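Local coordinates for YfdX protein (Salmonella enterica I, PDB 6A02) that is of unknown molecular function but is linked to antibiotic stress and virulence in Salmonella Typhi, and assembles from four copies of its chain, at residues A[64-69]-A[129-134]; A[140-145]-A[162-167]; A[148-151]-A[157-160]. All coordinates share one frame; numbering follows the deposited sequence. Where two conformers were deposited one is given.

Contact 1. Residues A[64-69]-A[129-134]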
loop_
_atom_site.group_PDB
_atom_site.type_symbol
_atom_site.label_atom_id
_atom_site.label_comp_id
_atom_site.label_asym_id
_atom_site.label_seq_id
_atom_site.Cartn_x
_atom_site.Cartn_y
_atom_site.Cartn_z
ATOM N N TYR A 64 20.059 -2.928 -15.497
ATOM C CA TYR A 64 18.892 -2.600 -14.686
ATOM C C TYR A 64 19.247 -1.927 -13.372
ATOM O O TYR A 64 18.345 -1.577 -12.606
ATOM C CB TYR A 64 18.077 -3.867 -14.416
ATOM C CG TYR A 64 17.886 -4.704 -15.650
ATOM C CD1 TYR A 64 17.017 -4.307 -16.655
ATOM C CD2 TYR A 64 18.591 -5.888 -15.820
ATOM C CE1 TYR A 64 16.853 -5.079 -17.802
ATOM C CE2 TYR A 64 18.432 -6.666 -16.952
ATOM C CZ TYR A 64 17.565 -6.257 -17.935
ATOM O OH TYR A 64 17.405 -7.029 -19.065
ATOM N N VAL A 65 20.535 -1.717 -13.108
ATOM C CA VAL A 65 20.976 -1.228 -11.811
ATOM C C VAL A 65 20.654 0.254 -11.660
ATOM O O VAL A 65 20.877 1.063 -12.572
ATOM C CB VAL A 65 22.480 -1.508 -11.652
ATOM C CG1 VAL A 65 23.047 -0.763 -10.465
ATOM C CG2 VAL A 65 22.720 -3.001 -11.516
ATOM N N LYS A 66 20.109 0.618 -10.501
ATOM C CA LYS A 66 19.944 2.016 -10.114
ATOM C C LYS A 66 21.184 2.378 -9.308
ATOM O O LYS A 66 21.278 2.065 -8.122
ATOM C CB LYS A 66 18.674 2.185 -9.289
ATOM C CG LYS A 66 18.385 3.619 -8.885
ATOM C CD LYS A 66 16.893 3.885 -8.917
ATOM C CE LYS A 66 16.566 5.323 -8.553
ATOM N NZ LYS A 66 17.249 6.301 -9.429
ATOM N N SER A 67 22.153 3.024 -9.960
ATOM C CA SER A 67 23.467 3.177 -9.346
ATOM C C SER A 67 23.452 4.136 -8.160
ATOM O O SER A 67 24.277 3.998 -7.252
ATOM C CB SER A 67 24.488 3.613 -10.397
ATOM O OG SER A 67 23.995 4.718 -11.134
ATOM N N ASP A 68 22.520 5.092 -8.131
ATOM C CA ASP A 68 22.497 6.110 -7.085
ATOM C C ASP A 68 21.762 5.660 -5.822
ATOM O O ASP A 68 21.257 6.507 -5.074
ATOM C CB ASP A 68 21.937 7.436 -7.618
ATOM C CG ASP A 68 20.445 7.364 -7.952
ATOM O OD1 ASP A 68 19.922 6.251 -8.162
ATOM O OD2 ASP A 68 19.793 8.432 -8.022
ATOM N N LYS A 69 21.701 4.357 -5.544
ATOM C CA LYS A 69 20.978 3.872 -4.372
ATOM C C LYS A 69 21.757 2.742 -3.718
ATOM O O LYS A 69 21.971 1.698 -4.339
ATOM C CB LYS A 69 19.575 3.399 -4.747
ATOM C CG LYS A 69 18.732 3.169 -3.525
ATOM C CD LYS A 69 17.302 2.858 -3.871
ATOM C CE LYS A 69 16.433 2.974 -2.627
ATOM N NZ LYS A 69 16.183 4.400 -2.245
ATOM N N GLU A 129 7.531 9.826 -11.179
ATOM C CA GLU A 129 7.749 8.466 -11.641
ATOM C C GLU A 129 8.107 7.588 -10.447
ATOM O O GLU A 129 9.034 7.908 -9.692
ATOM C CB GLU A 129 8.861 8.418 -12.689
ATOM C CG GLU A 129 9.068 7.041 -13.234
ATOM C CD GLU A 129 10.226 6.938 -14.197
ATOM O OE1 GLU A 129 11.243 7.640 -14.004
ATOM O OE2 GLU A 129 10.120 6.129 -15.138
ATOM N N ASN A 130 7.374 6.485 -10.280
ATOM C CA ASN A 130 7.590 5.560 -9.166
ATOM C C ASN A 130 8.315 4.340 -9.708
ATOM O O ASN A 130 7.745 3.561 -10.476
ATOM C CB ASN A 130 6.264 5.134 -8.547
ATOM C CG ASN A 130 5.378 6.290 -8.232
ATOM O OD1 ASN A 130 5.679 7.102 -7.365
ATOM N ND2 ASN A 130 4.248 6.366 -8.932
ATOM N N GLN A 131 9.561 4.165 -9.300
ATOM C CA GLN A 131 10.376 3.056 -9.761
ATOM C C GLN A 131 10.427 1.995 -8.672
ATOM O O GLN A 131 10.947 2.245 -7.577
ATOM C CB GLN A 131 11.783 3.532 -10.112
ATOM C CG GLN A 131 11.823 4.495 -11.307
ATOM C CD GLN A 131 13.230 4.855 -11.720
ATOM O OE1 GLN A 131 14.206 4.353 -11.158
ATOM N NE2 GLN A 131 13.344 5.728 -12.714
ATOM N N GLU A 132 9.875 0.826 -8.968
ATOM C CA GLU A 132 9.929 -0.304 -8.058
ATOM C C GLU A 132 11.282 -0.979 -8.221
ATOM O O GLU A 132 11.690 -1.287 -9.344
ATOM C CB GLU A 132 8.804 -1.276 -8.404
ATOM C CG GLU A 132 8.685 -2.424 -7.442
ATOM C CD GLU A 132 7.594 -3.421 -7.817
ATOM O OE1 GLU A 132 6.935 -3.235 -8.857
ATOM O OE2 GLU A 132 7.401 -4.400 -7.060
ATOM N N LEU A 133 11.972 -1.212 -7.100
ATOM C CA LEU A 133 13.328 -1.746 -7.094
ATOM C C LEU A 133 13.419 -2.941 -6.163
ATOM O O LEU A 133 12.729 -3.001 -5.138
ATOM C CB LEU A 133 14.344 -0.698 -6.597
ATOM C CG LEU A 133 14.200 0.750 -7.090
ATOM C CD1 LEU A 133 15.174 1.673 -6.374
ATOM C CD2 LEU A 133 14.417 0.833 -8.588
ATOM N N ILE A 134 14.311 -3.874 -6.496
ATOM C CA ILE A 134 14.687 -4.935 -5.558
ATOM C C ILE A 134 16.201 -5.018 -5.441
ATOM O O ILE A 134 16.926 -4.710 -6.401
ATOM C CB ILE A 134 14.128 -6.312 -5.948
ATOM C CG1 ILE A 134 14.632 -6.730 -7.330
ATOM C CG2 ILE A 134 12.593 -6.333 -5.836
ATOM C CD1 ILE A 134 14.400 -8.191 -7.625
HETATM O O HOH W 1 16.776 4.569 -12.282
#
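Lys66 and Leu133 bring the two backbones nearest to each other, yet their CA atoms stay 8.2 Å apart, too far for main-chain pairing, and side chains bridge the gap. Leu133 projects from strand 125-135 and offers both methyls to the aliphatic part of Lys66: CD1 lies 3.8 Å and CD2 3.9 Å from Lys66 CD, the two side chains crossing at about a right angle. Lys69 comes to the same leucine, its CD only 3.5 Å from Leu133 CD1, tighter than ordinary carbon contact. Leucine suits this place because its methyls spread, CD1 meeting both lysine stems while CD2 adds to Lys66. Strand 125-135 is the middle one of an antiparallel three-stranded sheet, with 77-89 and 170-175 as its neighbours. Against it sits a type I turn from Lys66 to Lys69, closed by a weak backbone bond, while the backbone of Lys66 pairs with Tyr78 of strand 77-89. Lysine is apt here, being apolar along its stem and charged at its end. Lys66 sets out with CG opposite its N (chi1 -178°) and bends at chi2 and chi4, bringing NZ to its own turn, where a salt bridge of 3.0 Å reaches the syn lone pair of Asp68 OD1. A water donates to Gln131 OE1 at 2.8 Å and makes a weak bond to the same NZ. Gln131 OE1 also lies 3.5 Å from Lys66 CD. Its amide is steadied at the other end, where NE2 donates to Glu129 OE1 at 3.1 Å, meeting the carboxylate from above its plane although the glutamate oxygen lies nearly in the plane of the amide. The ammonium of Lys69, by contrast, is bonded to the backbone oxygen of Ser173 of the second subunit.

Contact 2. Residues A[140-145]-A[162-167]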
loop_
_atom_site.group_PDB
_atom_site.type_symbol
_atom_site.label_atom_id
_atom_site.label_comp_id
_atom_site.label_asym_id
_atom_site.label_seq_id
_atom_site.Cartn_x
_atom_site.Cartn_y
_atom_site.Cartn_z
ATOM N N ARG A 140 18.140 -12.895 -4.745
ATOM C CA ARG A 140 18.626 -14.196 -5.199
ATOM C C ARG A 140 18.849 -15.136 -4.024
ATOM O O ARG A 140 18.437 -16.302 -4.056
ATOM C CB ARG A 140 19.931 -14.031 -5.979
ATOM C CG ARG A 140 19.749 -13.533 -7.386
ATOM C CD ARG A 140 21.094 -13.141 -7.965
ATOM N NE ARG A 140 21.011 -12.843 -9.390
ATOM C CZ ARG A 140 21.996 -12.290 -10.086
ATOM N NH1 ARG A 140 23.131 -11.970 -9.475
ATOM N NH2 ARG A 140 21.850 -12.060 -11.388
ATOM N N LYS A 141 19.496 -14.632 -2.969
ATOM C CA LYS A 141 19.784 -15.468 -1.805
ATOM C C LYS A 141 18.506 -15.931 -1.120
ATOM O O LYS A 141 18.407 -17.088 -0.705
ATOM C CB LYS A 141 20.698 -14.733 -0.824
ATOM C CG LYS A 141 21.116 -15.580 0.379
ATOM C CD LYS A 141 22.140 -14.848 1.237
ATOM C CE LYS A 141 22.491 -15.636 2.491
ATOM N NZ LYS A 141 23.301 -14.810 3.435
ATOM N N ASP A 142 17.516 -15.043 -0.982
ATOM C CA ASP A 142 16.231 -15.454 -0.416
ATOM C C ASP A 142 15.632 -16.619 -1.199
ATOM O O ASP A 142 15.131 -17.585 -0.614
ATOM C CB ASP A 142 15.240 -14.287 -0.423
ATOM C CG ASP A 142 15.582 -13.177 0.558
ATOM O OD1 ASP A 142 16.393 -13.389 1.488
ATOM O OD2 ASP A 142 14.993 -12.078 0.391
ATOM N N VAL A 143 15.651 -16.540 -2.532
ATOM C CA VAL A 143 15.010 -17.573 -3.343
ATOM C C VAL A 143 15.759 -18.891 -3.231
ATOM O O VAL A 143 15.156 -19.946 -3.002
ATOM C CB VAL A 143 14.878 -17.119 -4.805
ATOM C CG1 VAL A 143 14.308 -18.251 -5.664
ATOM C CG2 VAL A 143 13.980 -15.913 -4.871
ATOM N N THR A 144 17.080 -18.851 -3.405
ATOM C CA THR A 144 17.856 -20.085 -3.357
ATOM C C THR A 144 17.765 -20.725 -1.982
ATOM O O THR A 144 17.616 -21.949 -1.867
ATOM C CB THR A 144 19.306 -19.802 -3.730
ATOM O OG1 THR A 144 19.358 -19.342 -5.084
ATOM C CG2 THR A 144 20.133 -21.074 -3.605
ATOM N N THR A 145 17.832 -19.911 -0.928
ATOM C CA THR A 145 17.734 -20.456 0.420
ATOM C C THR A 145 16.334 -20.994 0.694
ATOM O O THR A 145 16.183 -22.047 1.321
ATOM C CB THR A 145 18.155 -19.410 1.457
ATOM O OG1 THR A 145 19.453 -18.902 1.123
ATOM C CG2 THR A 145 18.223 -20.045 2.835
ATOM N N LEU A 162 10.549 -16.019 1.546
ATOM C CA LEU A 162 9.827 -15.470 0.401
ATOM C C LEU A 162 9.152 -14.148 0.759
ATOM O O LEU A 162 9.170 -13.196 -0.033
ATOM C CB LEU A 162 8.812 -16.489 -0.114
ATOM C CG LEU A 162 9.417 -17.797 -0.634
ATOM C CD1 LEU A 162 8.289 -18.736 -0.988
ATOM C CD2 LEU A 162 10.307 -17.550 -1.839
ATOM N N LYS A 163 8.574 -14.062 1.963
ATOM C CA LYS A 163 7.959 -12.810 2.398
ATOM C C LYS A 163 9.008 -11.720 2.559
ATOM O O LYS A 163 8.784 -10.570 2.155
ATOM C CB LYS A 163 7.200 -13.033 3.711
ATOM C CG LYS A 163 6.428 -11.791 4.202
ATOM C CD LYS A 163 5.420 -11.338 3.140
ATOM C CE LYS A 163 4.528 -10.188 3.621
ATOM N NZ LYS A 163 3.463 -9.880 2.614
ATOM N N SER A 164 10.163 -12.069 3.133
ATOM C CA SER A 164 11.256 -11.114 3.263
ATOM C C SER A 164 11.683 -10.571 1.906
ATOM O O SER A 164 11.925 -9.365 1.763
ATOM C CB SER A 164 12.438 -11.763 3.960
ATOM O OG SER A 164 13.481 -10.818 4.101
ATOM N N ALA A 165 11.762 -11.439 0.889
ATOM C CA ALA A 165 12.080 -10.946 -0.449
ATOM C C ALA A 165 11.054 -9.921 -0.920
ATOM O O ALA A 165 11.418 -8.875 -1.480
ATOM C CB ALA A 165 12.183 -12.111 -1.437
ATOM N N GLN A 166 9.769 -10.193 -0.703
ATOM C CA GLN A 166 8.732 -9.247 -1.104
ATOM C C GLN A 166 8.832 -7.948 -0.320
ATOM O O GLN A 166 8.609 -6.860 -0.867
ATOM C CB GLN A 166 7.357 -9.865 -0.885
ATOM C CG GLN A 166 7.052 -11.004 -1.824
ATOM C CD GLN A 166 5.656 -11.536 -1.628
ATOM O OE1 GLN A 166 4.823 -11.470 -2.532
ATOM N NE2 GLN A 166 5.384 -12.054 -0.430
ATOM N N ASP A 167 9.125 -8.044 0.975
ATOM C CA ASP A 167 9.231 -6.847 1.799
ATOM C C ASP A 167 10.433 -6.003 1.418
ATOM O O ASP A 167 10.499 -4.829 1.814
ATOM C CB ASP A 167 9.335 -7.224 3.275
ATOM C CG ASP A 167 8.043 -7.757 3.834
ATOM O OD1 ASP A 167 6.986 -7.514 3.225
ATOM O OD2 ASP A 167 8.100 -8.404 4.900
HETATM O O HOH W 2 15.220 -10.273 2.087
#
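Asp142 and Ala165 mark where helices 136-151 and 155-167 come close in this region, with CA atoms 6.1 Å apart. Followed outward, the aspartate first lays its CB 3.9 Å from Ala165 CB, an ordinary carbon contact. CG, placed anti to the carbonyl carbon (chi1 -70°), then passes beside the same methyl, which carries the carboxylate across the groove to the neighbouring backbone. There OD2 rests 3.2 Å from Ala165 CA and near its CB. It also approaches Ala165 N, but at an angle too poor for a hydrogen bond. Instead OD2 accepts a bond from a water at 2.5 Å, an unusually short length on which little should rest, and that water is 2.7 Å from Ser164 OG. The direct separation of Asp142 OD2 and Ser164 OG is 4.2 Å, so the water fills the span between them and joins the two helices. Alanine suits its place because its small side chain lets a carboxylate lie against the helix, and serine because its hydroxyl can meet the water. Beneath this polar edge, Val143 and Leu162 turn to Ile28 of helix 19-36, whereas Ser164 packs on Ala88 of the second subunit. Two successive helices packed on each other after a short connection form a helical hairpin; the alanine lets them come close here, and a water bridges one flank.

Contact 3. Residues A[148-151]-A[157-160]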
loop_
_atom_site.group_PDB
_atom_site.type_symbol
_atom_site.label_atom_id
_atom_site.label_comp_id
_atom_site.label_asym_id
_atom_site.label_seq_id
_atom_site.Cartn_x
_atom_site.Cartn_y
_atom_site.Cartn_z
ATOM N N SER A 148 16.128 -24.387 -0.794
ATOM C CA SER A 148 16.842 -25.340 0.051
ATOM C C SER A 148 16.010 -25.729 1.266
ATOM O O SER A 148 15.955 -26.905 1.644
ATOM C CB SER A 148 18.174 -24.736 0.486
ATOM O OG SER A 148 19.029 -24.521 -0.627
ATOM N N LEU A 149 15.359 -24.751 1.898
ATOM C CA LEU A 149 14.486 -25.057 3.024
ATOM C C LEU A 149 13.316 -25.931 2.593
ATOM O O LEU A 149 12.912 -26.845 3.324
ATOM C CB LEU A 149 13.984 -23.757 3.663
ATOM C CG LEU A 149 15.066 -22.949 4.381
ATOM C CD1 LEU A 149 14.593 -21.523 4.653
ATOM C CD2 LEU A 149 15.469 -23.630 5.688
ATOM N N MET A 150 12.754 -25.668 1.406
ATOM C CA MET A 150 11.690 -26.527 0.897
ATOM C C MET A 150 12.189 -27.954 0.686
ATOM O O MET A 150 11.496 -28.916 1.043
ATOM C CB MET A 150 11.105 -25.952 -0.391
ATOM C CG MET A 150 10.338 -24.636 -0.184
ATOM S SD MET A 150 9.646 -24.058 -1.750
ATOM C CE MET A 150 9.538 -22.283 -1.438
ATOM N N ASN A 151 13.396 -28.111 0.140
ATOM C CA ASN A 151 13.963 -29.453 -0.018
ATOM C C ASN A 151 14.058 -30.161 1.324
ATOM O O ASN A 151 13.866 -31.383 1.418
ATOM C CB ASN A 151 15.356 -29.376 -0.649
ATOM C CG ASN A 151 15.335 -28.901 -2.088
ATOM O OD1 ASN A 151 14.320 -28.986 -2.773
ATOM N ND2 ASN A 151 16.468 -28.396 -2.550
ATOM N N GLN A 157 9.467 -21.888 7.232
ATOM C CA GLN A 157 10.675 -21.079 7.200
ATOM C C GLN A 157 10.966 -20.581 5.790
ATOM O O GLN A 157 11.423 -19.447 5.606
ATOM C CB GLN A 157 11.858 -21.892 7.735
ATOM C CG GLN A 157 11.702 -22.334 9.196
ATOM C CD GLN A 157 11.087 -23.715 9.358
ATOM O OE1 GLN A 157 10.146 -24.090 8.664
ATOM N NE2 GLN A 157 11.626 -24.484 10.308
ATOM N N ALA A 158 10.711 -21.416 4.778
ATOM C CA ALA A 158 10.819 -20.944 3.401
ATOM C C ALA A 158 9.860 -19.787 3.138
ATOM O O ALA A 158 10.230 -18.800 2.487
ATOM C CB ALA A 158 10.540 -22.091 2.426
ATOM N N GLY A 159 8.625 -19.897 3.638
ATOM C CA GLY A 159 7.658 -18.830 3.452
ATOM C C GLY A 159 8.121 -17.518 4.046
ATOM O O GLY A 159 7.892 -16.448 3.467
ATOM N N LEU A 160 8.787 -17.577 5.200
ATOM C CA LEU A 160 9.335 -16.366 5.805
ATOM C C LEU A 160 10.352 -15.694 4.893
ATOM O O LEU A 160 10.379 -14.460 4.780
ATOM C CB LEU A 160 9.987 -16.707 7.138
ATOM C CG LEU A 160 9.103 -17.172 8.282
ATOM C CD1 LEU A 160 9.998 -17.564 9.455
ATOM C CD2 LEU A 160 8.115 -16.090 8.706
#
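Ala158 presents its methyl between Leu149 and Met150, near the turn that joins helix 136-151 to helix 155-167. This is the tight part: Met150 CG comes to 3.7 Å from Ala158 CB, and Met150 CE, at the end of an extended chain, lies 4.0 Å from the same carbon, while Leu149 CB stands 4.0 Å from it as well. So small a side chain allows the CA atoms of Leu149 and Ala158 to approach within 5.5 Å. The two helices form a hairpin closed by a short connection, running in roughly opposite senses but clearly inclined to each other, and Met150, long and flexible, also reaches Glu44 and Ala47 of helix 40-54 while touching Leu162 of the returning helix. Leucine suits the neighbouring place because its branch extends along the partner: Leu149 CD1 lies 3.9 Å from both Gln157 O and Ala158 N. The other side is looser. Gln157 meets Leu149 CD1 merely through its CB, at 4.1 Å. Bent at chi2 (93°), its chain then leads the amide away from the first helix, and OE1 is hydrogen-bonded to Asn105 of the third subunit. Tyr91 of the second subunit packs on both Leu149 and Gln157.

How the contacts relate
All three contacts are largely buried, but the centre of contact 1 lies about 8 Å from the centre of the chain, those of contacts 2 and 3 about 15 Å and 24 Å. These outer two hold the same two helices and are partly covered by the second subunit; contact 3 is nested inside the loop that contact 2 closes, and Leu162 CD1 meets Met150 CE at 3.8 Å between them. Contact 1 instead sets a turn against the sheet, whose strand 125-135 runs on into helix 136-151. Chemistry follows place: lysine stems, charge and water at the sheet, a water-bridged carboxylate farther from the hairpin's turn, and purely apolar side-chain contacts near it.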